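Long-range contacts in ectonucleotide pyrophosphatase/phosphodiesterase family member 5 (Mus musculus, PDB 5VEO), which probably hydrolyses phosphodiester or pyrophosphate bonds of nucleotides at a zinc-bearing active site: residues Pro277-Tyr282 with Ala304-Gly309; Asn43-Asn48 with Pro343-Asn348; Ala122-Gly127 with Leu141-Ser146. The protein carries 1 engineered substitution. All coordinates share one frame; numbering follows the deposited sequence.

Interaction 1 of 3, residues Pro277-Tyr282 with Ala304-Gly309; sequences PNLTVY and AVADEG. With NAG (2-acetamido-2-deoxy-beta-D-glucopyranose), chain B.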
loop_
_atom_site.group_PDB
_atom_site.type_symbol
_atom_site.label_atom_id
_atom_site.label_comp_id
_atom_site.label_asym_id
_atom_site.label_seq_id
_atom_site.Cartn_x
_atom_site.Cartn_y
_atom_site.Cartn_z
ATOM N N PRO A 277 14.471 -20.540 13.373
ATOM C CA PRO A 277 14.802 -20.729 11.947
ATOM C C PRO A 277 14.005 -19.841 11.015
ATOM O O PRO A 277 14.447 -19.589 9.883
ATOM C CB PRO A 277 14.486 -22.213 11.704
ATOM C CG PRO A 277 13.544 -22.605 12.821
ATOM C CD PRO A 277 13.959 -21.772 13.999
ATOM N N ASN A 278 12.841 -19.357 11.445
ATOM C CA ASN A 278 11.972 -18.577 10.569
ATOM C C ASN A 278 11.965 -17.098 10.922
ATOM O O ASN A 278 11.107 -16.345 10.445
ATOM C CB ASN A 278 10.557 -19.157 10.588
ATOM C CG ASN A 278 10.552 -20.587 10.103
ATOM O OD1 ASN A 278 10.315 -21.512 10.866
ATOM N ND2 ASN A 278 10.862 -20.770 8.820
ATOM N N LEU A 279 12.943 -16.650 11.691
ATOM C CA LEU A 279 13.120 -15.234 11.992
ATOM C C LEU A 279 14.539 -14.853 11.602
ATOM O O LEU A 279 15.504 -15.301 12.232
ATOM C CB LEU A 279 12.872 -14.944 13.468
ATOM C CG LEU A 279 12.931 -13.463 13.805
ATOM C CD1 LEU A 279 11.725 -12.692 13.243
ATOM C CD2 LEU A 279 13.000 -13.304 15.288
ATOM N N THR A 280 14.673 -14.034 10.567
ATOM C CA THR A 280 15.985 -13.598 10.109
ATOM C C THR A 280 16.257 -12.218 10.683
ATOM O O THR A 280 15.547 -11.246 10.376
ATOM C CB THR A 280 16.080 -13.592 8.586
ATOM O OG1 THR A 280 15.790 -14.899 8.085
ATOM C CG2 THR A 280 17.485 -13.177 8.137
ATOM N N VAL A 281 17.300 -12.126 11.500
ATOM C CA VAL A 281 17.622 -10.902 12.225
ATOM C C VAL A 281 18.713 -10.153 11.469
ATOM O O VAL A 281 19.817 -10.684 11.272
ATOM C CB VAL A 281 18.066 -11.215 13.662
ATOM C CG1 VAL A 281 18.390 -9.931 14.407
ATOM C CG2 VAL A 281 16.991 -12.022 14.400
ATOM N N TYR A 282 18.432 -8.906 11.095
ATOM C CA TYR A 282 19.389 -8.059 10.395
ATOM C C TYR A 282 19.790 -6.868 11.256
ATOM O O TYR A 282 18.938 -6.173 11.800
ATOM C CB TYR A 282 18.802 -7.516 9.091
ATOM C CG TYR A 282 18.368 -8.545 8.084
ATOM C CD1 TYR A 282 19.281 -9.150 7.224
ATOM C CD2 TYR A 282 17.031 -8.891 7.966
ATOM C CE1 TYR A 282 18.860 -10.095 6.292
ATOM C CE2 TYR A 282 16.611 -9.819 7.051
ATOM C CZ TYR A 282 17.520 -10.412 6.209
ATOM O OH TYR A 282 17.071 -11.337 5.298
ATOM N N ALA A 304 13.993 -7.612 12.320
ATOM C CA ALA A 304 13.882 -9.058 12.334
ATOM C C ALA A 304 12.665 -9.437 11.509
ATOM O O ALA A 304 11.545 -9.031 11.829
ATOM C CB ALA A 304 13.773 -9.590 13.761
ATOM N N VAL A 305 12.889 -10.219 10.456
ATOM C CA VAL A 305 11.883 -10.481 9.435
ATOM C C VAL A 305 11.434 -11.930 9.549
ATOM O O VAL A 305 12.249 -12.859 9.419
ATOM C CB VAL A 305 12.426 -10.203 8.024
ATOM C CG1 VAL A 305 11.349 -10.511 6.995
ATOM C CG2 VAL A 305 12.947 -8.774 7.904
ATOM N N ALA A 306 10.140 -12.128 9.774
ATOM C CA ALA A 306 9.585 -13.480 9.799
ATOM C C ALA A 306 9.365 -13.988 8.384
ATOM O O ALA A 306 8.990 -13.222 7.483
ATOM C CB ALA A 306 8.262 -13.520 10.554
ATOM N N ASP A 307 9.610 -15.284 8.199
ATOM C CA ASP A 307 9.290 -15.943 6.940
ATOM C C ASP A 307 7.785 -15.950 6.699
ATOM O O ASP A 307 6.974 -15.823 7.624
ATOM C CB ASP A 307 9.806 -17.379 6.927
ATOM C CG ASP A 307 11.325 -17.460 6.872
ATOM O OD1 ASP A 307 11.991 -16.527 6.318
ATOM O OD2 ASP A 307 11.840 -18.484 7.370
ATOM N N GLU A 308 7.429 -16.104 5.426
ATOM C CA GLU A 308 6.037 -16.136 4.999
ATOM C C GLU A 308 5.182 -17.042 5.886
ATOM O O GLU A 308 5.490 -18.222 6.080
ATOM C CB GLU A 308 5.968 -16.607 3.551
ATOM C CG GLU A 308 4.613 -16.434 2.974
ATOM C CD GLU A 308 4.541 -16.792 1.510
ATOM O OE1 GLU A 308 5.143 -17.801 1.091
ATOM O OE2 GLU A 308 3.848 -16.065 0.794
ATOM N N GLY A 309 4.082 -16.489 6.397
ATOM C CA GLY A 309 3.117 -17.246 7.173
ATOM C C GLY A 309 3.466 -17.434 8.634
ATOM O O GLY A 309 2.707 -18.103 9.352
HETATM C C1 NAG B . 10.949 -22.071 8.216
HETATM C C2 NAG B . 10.952 -22.002 6.704
HETATM C C3 NAG B . 11.245 -23.381 6.094
HETATM C C4 NAG B . 12.437 -24.079 6.746
HETATM C C5 NAG B . 12.346 -24.004 8.260
HETATM C C6 NAG B . 13.586 -24.527 8.959
HETATM C C7 NAG B . 9.490 -20.598 5.287
HETATM C C8 NAG B . 8.064 -20.287 4.928
HETATM N N2 NAG B . 9.656 -21.521 6.236
HETATM O O3 NAG B . 11.517 -23.212 4.710
HETATM O O4 NAG B . 12.423 -25.460 6.368
HETATM O O5 NAG B . 12.199 -22.649 8.680
HETATM O O6 NAG B . 13.212 -24.983 10.250
HETATM O O7 NAG B . 10.430 -20.049 4.731
HETATM O O HOH W 1 14.437 -17.832 7.749
HETATM O O HOH W 2 13.053 -14.301 7.213
#
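Strands 279-282 and 304-306 pair antiparallel at the edge of a four-stranded antiparallel sheet. The residues most covered are A304, D307 and V305. V305 and T280 form a hydrogen-bonded pair. V305 N donates to T280 O at 2.9 Å, and T280 N donates to V305 O at 2.9 Å. Both bonds are nearly straight, with the donor above the carbonyl plane. The V305 side chain shares its face of the sheet with T280. Its CG2 is anti to its own carbonyl carbon. It meets the edge of the Y282 ring in plane, 3.9 Å from Y282 CE2.

A304 lies on the other face, with L279, V281 and A306. Its methyl takes the branch tips of two partner residues. L279 CD1 is 3.8 Å from A304 CB, and V281 CG2 is 4.1 Å from A304 CB. Helix 265-272 covers this apolar face, where L272 touches both L279 and V281.

D307 carries the pairing one residue past the strand. Its backbone N donates to N278 O at 2.9 Å. Its CG stands beside its own N (chi1 -69°), which brings the carboxylate to the N278 amide. N278 ND2, which bears the NAG, donates to the anti lone pair of D307 OD2 at 2.9 Å. The acceptor is only 9° out of the amide plane, so this bond helps fix the rotation of the glycosylated amide. D307 OD1 accepts a hydrogen bond from a water that also donates to V305 O and accepts from T280 OG1. A second water donates to P277 O and, at 2.7 Å, to D307 OD2.

Interaction 2 of 3, residues Asn43-Asn48 with Pro343-Asn348; sequences NGVHVN and PAFRKN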
loop_
_atom_site.group_PDB
_atom_site.type_symbol
_atom_site.label_atom_id
_atom_site.label_comp_id
_atom_site.label_asym_id
_atom_site.label_seq_id
_atom_site.Cartn_x
_atom_site.Cartn_y
_atom_site.Cartn_z
ATOM N N ASN A 43 -11.771 -5.250 -21.612
ATOM C CA ASN A 43 -11.813 -3.946 -22.247
ATOM C C ASN A 43 -10.616 -3.090 -21.878
ATOM O O ASN A 43 -10.642 -1.873 -22.091
ATOM C CB ASN A 43 -13.130 -3.267 -21.881
ATOM C CG ASN A 43 -14.313 -3.967 -22.514
ATOM O OD1 ASN A 43 -14.487 -3.908 -23.736
ATOM N ND2 ASN A 43 -15.085 -4.686 -21.716
ATOM N N GLY A 44 -9.565 -3.693 -21.344
ATOM C CA GLY A 44 -8.485 -2.936 -20.742
ATOM C C GLY A 44 -7.208 -3.746 -20.610
ATOM O O GLY A 44 -6.923 -4.627 -21.429
ATOM N N VAL A 45 -6.427 -3.417 -19.578
ATOM C CA VAL A 45 -5.118 -4.014 -19.367
ATOM C C VAL A 45 -5.090 -4.686 -18.002
ATOM O O VAL A 45 -5.823 -4.323 -17.080
ATOM C CB VAL A 45 -3.957 -3.001 -19.472
ATOM C CG1 VAL A 45 -3.901 -2.345 -20.856
ATOM C CG2 VAL A 45 -4.056 -1.930 -18.392
ATOM N N HIS A 46 -4.191 -5.661 -17.879
ATOM C CA HIS A 46 -4.053 -6.475 -16.675
ATOM C C HIS A 46 -2.588 -6.862 -16.561
ATOM O O HIS A 46 -1.994 -7.268 -17.556
ATOM C CB HIS A 46 -4.965 -7.711 -16.785
ATOM C CG HIS A 46 -4.889 -8.680 -15.640
ATOM N ND1 HIS A 46 -5.125 -10.026 -15.823
ATOM C CD2 HIS A 46 -4.634 -8.518 -14.316
ATOM C CE1 HIS A 46 -5.014 -10.654 -14.663
ATOM N NE2 HIS A 46 -4.728 -9.763 -13.731
ATOM N N VAL A 47 -1.992 -6.685 -15.382
ATOM C CA VAL A 47 -0.608 -7.072 -15.133
ATOM C C VAL A 47 -0.622 -8.215 -14.123
ATOM O O VAL A 47 -1.141 -8.056 -13.017
ATOM C CB VAL A 47 0.236 -5.895 -14.621
ATOM C CG1 VAL A 47 1.651 -6.365 -14.295
ATOM C CG2 VAL A 47 0.282 -4.761 -15.674
ATOM N N ASN A 48 -0.031 -9.365 -14.487
ATOM C CA ASN A 48 -0.083 -10.527 -13.596
ATOM C C ASN A 48 0.656 -10.300 -12.278
ATOM O O ASN A 48 0.133 -10.629 -11.202
ATOM C CB ASN A 48 0.511 -11.756 -14.286
ATOM C CG ASN A 48 -0.432 -12.398 -15.263
ATOM O OD1 ASN A 48 -1.651 -12.231 -15.190
ATOM N ND2 ASN A 48 0.133 -13.218 -16.159
ATOM N N PRO A 343 -9.339 5.609 -22.132
ATOM C CA PRO A 343 -8.955 5.999 -23.493
ATOM C C PRO A 343 -7.462 5.903 -23.748
ATOM O O PRO A 343 -7.052 5.682 -24.895
ATOM C CB PRO A 343 -9.476 7.441 -23.600
ATOM C CG PRO A 343 -9.664 7.899 -22.205
ATOM C CD PRO A 343 -9.997 6.693 -21.386
ATOM N N ALA A 344 -6.632 6.018 -22.717
ATOM C CA ALA A 344 -5.190 5.909 -22.878
ATOM C C ALA A 344 -4.675 4.472 -22.836
ATOM O O ALA A 344 -3.496 4.248 -23.139
ATOM C CB ALA A 344 -4.474 6.712 -21.790
ATOM N N PHE A 345 -5.517 3.509 -22.485
ATOM C CA PHE A 345 -5.078 2.135 -22.263
ATOM C C PHE A 345 -5.499 1.200 -23.393
ATOM O O PHE A 345 -6.548 1.372 -24.019
ATOM C CB PHE A 345 -5.632 1.630 -20.931
ATOM C CG PHE A 345 -4.875 2.134 -19.745
ATOM C CD1 PHE A 345 -5.410 3.102 -18.910
ATOM C CD2 PHE A 345 -3.603 1.655 -19.479
ATOM C CE1 PHE A 345 -4.697 3.556 -17.815
ATOM C CE2 PHE A 345 -2.886 2.113 -18.395
ATOM C CZ PHE A 345 -3.440 3.081 -17.561
ATOM N N ARG A 346 -4.659 0.201 -23.652
ATOM C CA ARG A 346 -5.015 -0.837 -24.602
ATOM C C ARG A 346 -6.230 -1.614 -24.116
ATOM O O ARG A 346 -6.674 -1.483 -22.974
ATOM C CB ARG A 346 -3.835 -1.773 -24.823
ATOM C CG ARG A 346 -2.697 -1.076 -25.500
ATOM C CD ARG A 346 -1.426 -1.870 -25.412
ATOM N NE ARG A 346 -1.437 -3.009 -26.300
ATOM C CZ ARG A 346 -0.369 -3.752 -26.578
ATOM N NH1 ARG A 346 0.800 -3.462 -26.021
ATOM N NH2 ARG A 346 -0.475 -4.770 -27.437
ATOM N N LYS A 347 -6.770 -2.438 -25.008
ATOM C CA LYS A 347 -7.956 -3.234 -24.722
ATOM C C LYS A 347 -7.644 -4.714 -24.855
ATOM O O LYS A 347 -7.042 -5.142 -25.849
ATOM C CB LYS A 347 -9.094 -2.862 -25.664
ATOM C CG LYS A 347 -9.594 -1.440 -25.474
ATOM C CD LYS A 347 -10.746 -1.165 -26.438
ATOM C CE LYS A 347 -12.094 -1.022 -25.736
ATOM N NZ LYS A 347 -12.786 -2.353 -25.630
ATOM N N ASN A 348 -8.092 -5.494 -23.879
ATOM C CA ASN A 348 -7.914 -6.946 -23.837
ATOM C C ASN A 348 -6.437 -7.356 -23.865
ATOM O O ASN A 348 -6.057 -8.324 -24.531
ATOM C CB ASN A 348 -8.681 -7.624 -24.979
ATOM C CG ASN A 348 -8.990 -9.059 -24.679
ATOM O OD1 ASN A 348 -9.136 -9.440 -23.512
ATOM N ND2 ASN A 348 -9.073 -9.887 -25.719
HETATM O O HOH W 3 -8.937 0.398 -21.985
#
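On the polar side, K347 NZ donates to N43 OD1 at 3.0 Å. It lies in the carbonyl plane, on a lone pair of the oxygen. The two side chains run side by side and point the same way. The lysine chain bends at chi3 and again at chi4 (-90°), and this brings the ammonium beside the amide. The other end of the amide, ND2, is bonded to Y39 O, so both ends of the N43 side chain are held. A water lies 2.8 Å from N43 O and 3.1 Å from R346 O, where it can bridge the two carbonyls.

Backbone packing is close at G44. Its CA makes a CA-H...O contact with R346 O at 3.2 Å.

The apolar part belongs to V45. Its branches divide the work. CG1 is anti to the carbonyl carbon and lies 4.0 Å from R346 CB. CG2 takes the crowded place between N and carbonyl carbon and touches F345 CD2 at 3.8 Å. The valine and phenylalanine side chains cross at about a right angle. The R346 guanidinium leads off elsewhere: NH1 bonds to D383 O, and the group makes a cation-pi contact with F349.

N43 is the first residue to leave helix 35-42, and strand 45-51 starts close behind it. Segment 343-348 lies in the loop that joins strand 338-341 to strand 349-355. In the eight-stranded mixed sheet these two flank strand 45-51, which bonds through V45 to A340 and through H46 to K351. The loop thus passes the start of the strand between them. Beyond V45, the F345 ring packs on A340 and on N218 and I220 of strand 218-222.

Interaction 3 of 3, residues Ala122-Gly127 with Leu141-Ser146; sequences AAMWPG and LPYNES. With ZN (zinc ion), chain F; AMP (adenosine monophosphate), chain Q; NAG (2-acetamido-2-deoxy-beta-D-glucopyranose), chain I.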
loop_
_atom_site.group_PDB
_atom_site.type_symbol
_atom_site.label_atom_id
_atom_site.label_comp_id
_atom_site.label_asym_id
_atom_site.label_seq_id
_atom_site.Cartn_x
_atom_site.Cartn_y
_atom_site.Cartn_z
ATOM N N ALA A 122 -9.455 13.206 -3.348
ATOM C CA ALA A 122 -9.119 11.979 -2.636
ATOM C C ALA A 122 -10.233 11.616 -1.676
ATOM O O ALA A 122 -10.678 12.450 -0.875
ATOM C CB ALA A 122 -7.809 12.123 -1.875
ATOM N N ALA A 123 -10.674 10.368 -1.763
ATOM C CA ALA A 123 -11.738 9.816 -0.938
ATOM C C ALA A 123 -11.139 8.660 -0.129
ATOM O O ALA A 123 -11.173 7.497 -0.545
ATOM C CB ALA A 123 -12.889 9.389 -1.792
ATOM N N MET A 124 -10.530 9.018 1.002
ATOM C CA MET A 124 -9.999 8.140 2.059
ATOM C C MET A 124 -8.646 7.524 1.715
ATOM O O MET A 124 -8.182 6.620 2.442
ATOM C CB MET A 124 -10.990 7.039 2.437
ATOM C CG MET A 124 -12.384 7.577 2.753
ATOM S SD MET A 124 -12.331 8.905 3.970
ATOM C CE MET A 124 -14.085 9.089 4.325
ATOM N N TRP A 125 -7.969 8.023 0.693
ATOM C CA TRP A 125 -6.643 7.524 0.332
ATOM C C TRP A 125 -5.629 7.827 1.435
ATOM O O TRP A 125 -5.562 8.965 1.911
ATOM C CB TRP A 125 -6.198 8.169 -0.977
ATOM C CG TRP A 125 -4.900 7.640 -1.506
ATOM C CD1 TRP A 125 -3.643 8.049 -1.185
ATOM C CD2 TRP A 125 -4.754 6.597 -2.468
ATOM N NE1 TRP A 125 -2.713 7.311 -1.882
ATOM C CE2 TRP A 125 -3.377 6.424 -2.691
ATOM C CE3 TRP A 125 -5.658 5.801 -3.167
ATOM C CZ2 TRP A 125 -2.881 5.469 -3.589
ATOM C CZ3 TRP A 125 -5.169 4.867 -4.051
ATOM C CH2 TRP A 125 -3.795 4.710 -4.253
ATOM N N PRO A 126 -4.801 6.861 1.834
ATOM C CA PRO A 126 -3.801 7.103 2.889
ATOM C C PRO A 126 -2.948 8.350 2.666
ATOM O O PRO A 126 -2.333 8.537 1.615
ATOM C CB PRO A 126 -2.958 5.825 2.843
ATOM C CG PRO A 126 -3.947 4.793 2.480
ATOM C CD PRO A 126 -4.837 5.439 1.453
ATOM N N GLY A 127 -2.898 9.202 3.695
ATOM C CA GLY A 127 -2.130 10.427 3.647
ATOM C C GLY A 127 -2.794 11.597 2.951
ATOM O O GLY A 127 -2.278 12.721 3.037
ATOM N N LEU A 141 -11.565 14.028 1.752
ATOM C CA LEU A 141 -12.380 13.662 2.903
ATOM C C LEU A 141 -11.504 13.381 4.119
ATOM O O LEU A 141 -10.526 12.631 4.011
ATOM C CB LEU A 141 -13.225 12.426 2.599
ATOM C CG LEU A 141 -14.060 12.437 1.308
ATOM C CD1 LEU A 141 -14.848 11.133 1.143
ATOM C CD2 LEU A 141 -14.993 13.653 1.261
ATOM N N PRO A 142 -11.811 13.925 5.293
ATOM C CA PRO A 142 -11.171 13.430 6.518
ATOM C C PRO A 142 -11.357 11.927 6.647
ATOM O O PRO A 142 -12.445 11.404 6.422
ATOM C CB PRO A 142 -11.911 14.192 7.624
ATOM C CG PRO A 142 -12.415 15.412 6.940
ATOM C CD PRO A 142 -12.845 14.918 5.599
ATOM N N TYR A 143 -10.282 11.209 6.976
ATOM C CA TYR A 143 -10.389 9.755 6.972
ATOM C C TYR A 143 -11.459 9.291 7.955
ATOM O O TYR A 143 -11.472 9.680 9.134
ATOM C CB TYR A 143 -9.067 9.064 7.313
ATOM C CG TYR A 143 -9.244 7.564 7.200
ATOM C CD1 TYR A 143 -9.431 6.774 8.318
ATOM C CD2 TYR A 143 -9.329 6.959 5.951
ATOM C CE1 TYR A 143 -9.627 5.406 8.212
ATOM C CE2 TYR A 143 -9.533 5.588 5.828
ATOM C CZ TYR A 143 -9.715 4.819 6.971
ATOM O OH TYR A 143 -9.911 3.456 6.850
ATOM N N ASN A 144 -12.337 8.421 7.468
ATOM C CA ASN A 144 -13.390 7.859 8.303
ATOM C C ASN A 144 -13.796 6.533 7.678
ATOM O O ASN A 144 -14.459 6.509 6.636
ATOM C CB ASN A 144 -14.568 8.822 8.419
ATOM C CG ASN A 144 -15.598 8.345 9.410
ATOM O OD1 ASN A 144 -15.826 7.144 9.544
ATOM N ND2 ASN A 144 -16.230 9.279 10.119
ATOM N N GLU A 145 -13.396 5.440 8.319
ATOM C CA GLU A 145 -13.642 4.105 7.789
ATOM C C GLU A 145 -15.127 3.778 7.686
ATOM O O GLU A 145 -15.503 2.876 6.920
ATOM C CB GLU A 145 -12.917 3.093 8.681
ATOM C CG GLU A 145 -12.964 1.691 8.178
ATOM C CD GLU A 145 -11.950 0.815 8.873
ATOM O OE1 GLU A 145 -11.536 1.180 9.993
ATOM O OE2 GLU A 145 -11.541 -0.218 8.295
ATOM N N SER A 146 -15.980 4.484 8.447
ATOM C CA SER A 146 -17.418 4.229 8.446
ATOM C C SER A 146 -18.134 4.774 7.223
ATOM O O SER A 146 -19.309 4.448 7.023
ATOM C CB SER A 146 -18.058 4.838 9.691
ATOM O OG SER A 146 -17.496 4.256 10.852
HETATM ZN ZN ZN F . -9.856 -1.388 8.695
HETATM P P AMP Q . -2.684 -2.400 6.323
HETATM O O1P AMP Q . -1.207 -2.160 6.416
HETATM O O2P AMP Q . -3.124 -3.577 7.203
HETATM O O3P AMP Q . -3.174 -2.584 4.890
HETATM O "O5'" AMP Q . -3.445 -1.106 6.879
HETATM C "C5'" AMP Q . -4.785 -0.844 6.434
HETATM C "C4'" AMP Q . -5.663 -0.232 7.489
HETATM O "O4'" AMP Q . -5.305 1.135 7.636
HETATM C "C3'" AMP Q . -7.146 -0.223 7.110
HETATM O "O3'" AMP Q . -7.857 -1.174 7.870
HETATM C "C2'" AMP Q . -7.630 1.191 7.446
HETATM O "O2'" AMP Q . -8.772 1.251 8.257
HETATM C "C1'" AMP Q . -6.430 1.820 8.125
HETATM N N9 AMP Q . -6.278 3.226 7.823
HETATM C C8 AMP Q . -6.028 3.789 6.629
HETATM N N7 AMP Q . -5.933 5.134 6.769
HETATM C C5 AMP Q . -6.123 5.397 8.089
HETATM C C6 AMP Q . -6.147 6.598 8.947
HETATM N N6 AMP Q . -5.947 7.813 8.405
HETATM N N1 AMP Q . -6.370 6.445 10.264
HETATM C C2 AMP Q . -6.569 5.243 10.835
HETATM N N3 AMP Q . -6.555 4.099 10.132
HETATM C C4 AMP Q . -6.353 4.141 8.776
HETATM C C1 NAG I . -17.215 8.900 11.094
HETATM C C2 NAG I . -17.192 9.835 12.296
HETATM C C3 NAG I . -18.104 9.291 13.368
HETATM C C4 NAG I . -19.519 9.158 12.830
HETATM C C5 NAG I . -19.598 8.403 11.496
HETATM C C6 NAG I . -20.946 8.650 10.845
HETATM C C7 NAG I . -15.339 11.191 13.176
HETATM C C8 NAG I . -13.932 11.173 13.702
HETATM N N2 NAG I . -15.846 10.006 12.818
HETATM O O3 NAG I . -18.114 10.190 14.472
HETATM O O4 NAG I . -20.314 8.460 13.780
HETATM O O5 NAG I . -18.576 8.818 10.561
HETATM O O6 NAG I . -20.936 8.540 9.429
HETATM O O7 NAG I . -15.984 12.231 13.082
HETATM O O HOH W 4 -9.426 11.435 1.973
HETATM O O HOH W 5 -9.018 -1.337 10.900
HETATM O O HOH W 6 -10.896 -0.869 10.882
HETATM O O HOH W 7 -12.009 -2.088 9.416
#
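The Y143 ring has the AMP adenine over one face and protein at its edge. Adenine C5 stands 3.5 Å above the ring plane, offset toward the rim. M124 O lies at the edge, near the ring plane.

M124 is the residue most covered. Its chain bends at chi2 (-52°), so the thioether lies along the backbone of 142-144. SD makes an oblique Met-aromatic contact, 5.0 Å from the Y143 ring centroid. It also accepts a weak hydrogen bond from N144 N at 3.5 Å. CE reaches L141 CB at 3.9 Å. L141 N donates to A122 O at 3.2 Å, nearly along the C=O axis. A water accepts from M124 N and lies close to L141 O.

Y143 OH accepts from AMP O2' at 2.9 Å and is also bonded to E174. An alanine in place of Y143 removes the ring under the adenine and the hydroxyl that accepts from O2', and would probably weaken the hold on the nucleotide.

N144 carries a NAG on ND2, while its OD1 closes an Asx turn with S146 N. E145 OE2 binds zinc at 2.1 Å, and AMP O3' binds the same ion. D178 completes the protein ligands of this ion, separate from two other zinc sites. E145 thus ties the ribose to the protein through metal, which would probably depend on its carboxylate being ionised.

In the fold
Interactions 2 and 3 both belong to the large mixed sheet of the alkaline phosphatase-like fold, toward its two different ends. Interaction 1 lies in the separate four-stranded antiparallel sheet, with its centre about 33 Å from that of interaction 3. It is the most buried of the three and the only one built on regular strand pairing. Interaction 2 is partly buried, with a lysine-amide bond on the outside and a valine-phenylalanine contact within. Interaction 3 is also partly buried, but is the one that reaches the nucleotide and a zinc ion. Interactions 1 and 3 each include a glycosylated asparagine: a carboxylate grips the amide nitrogen in the first, whereas the amide oxygen closes a turn in the other.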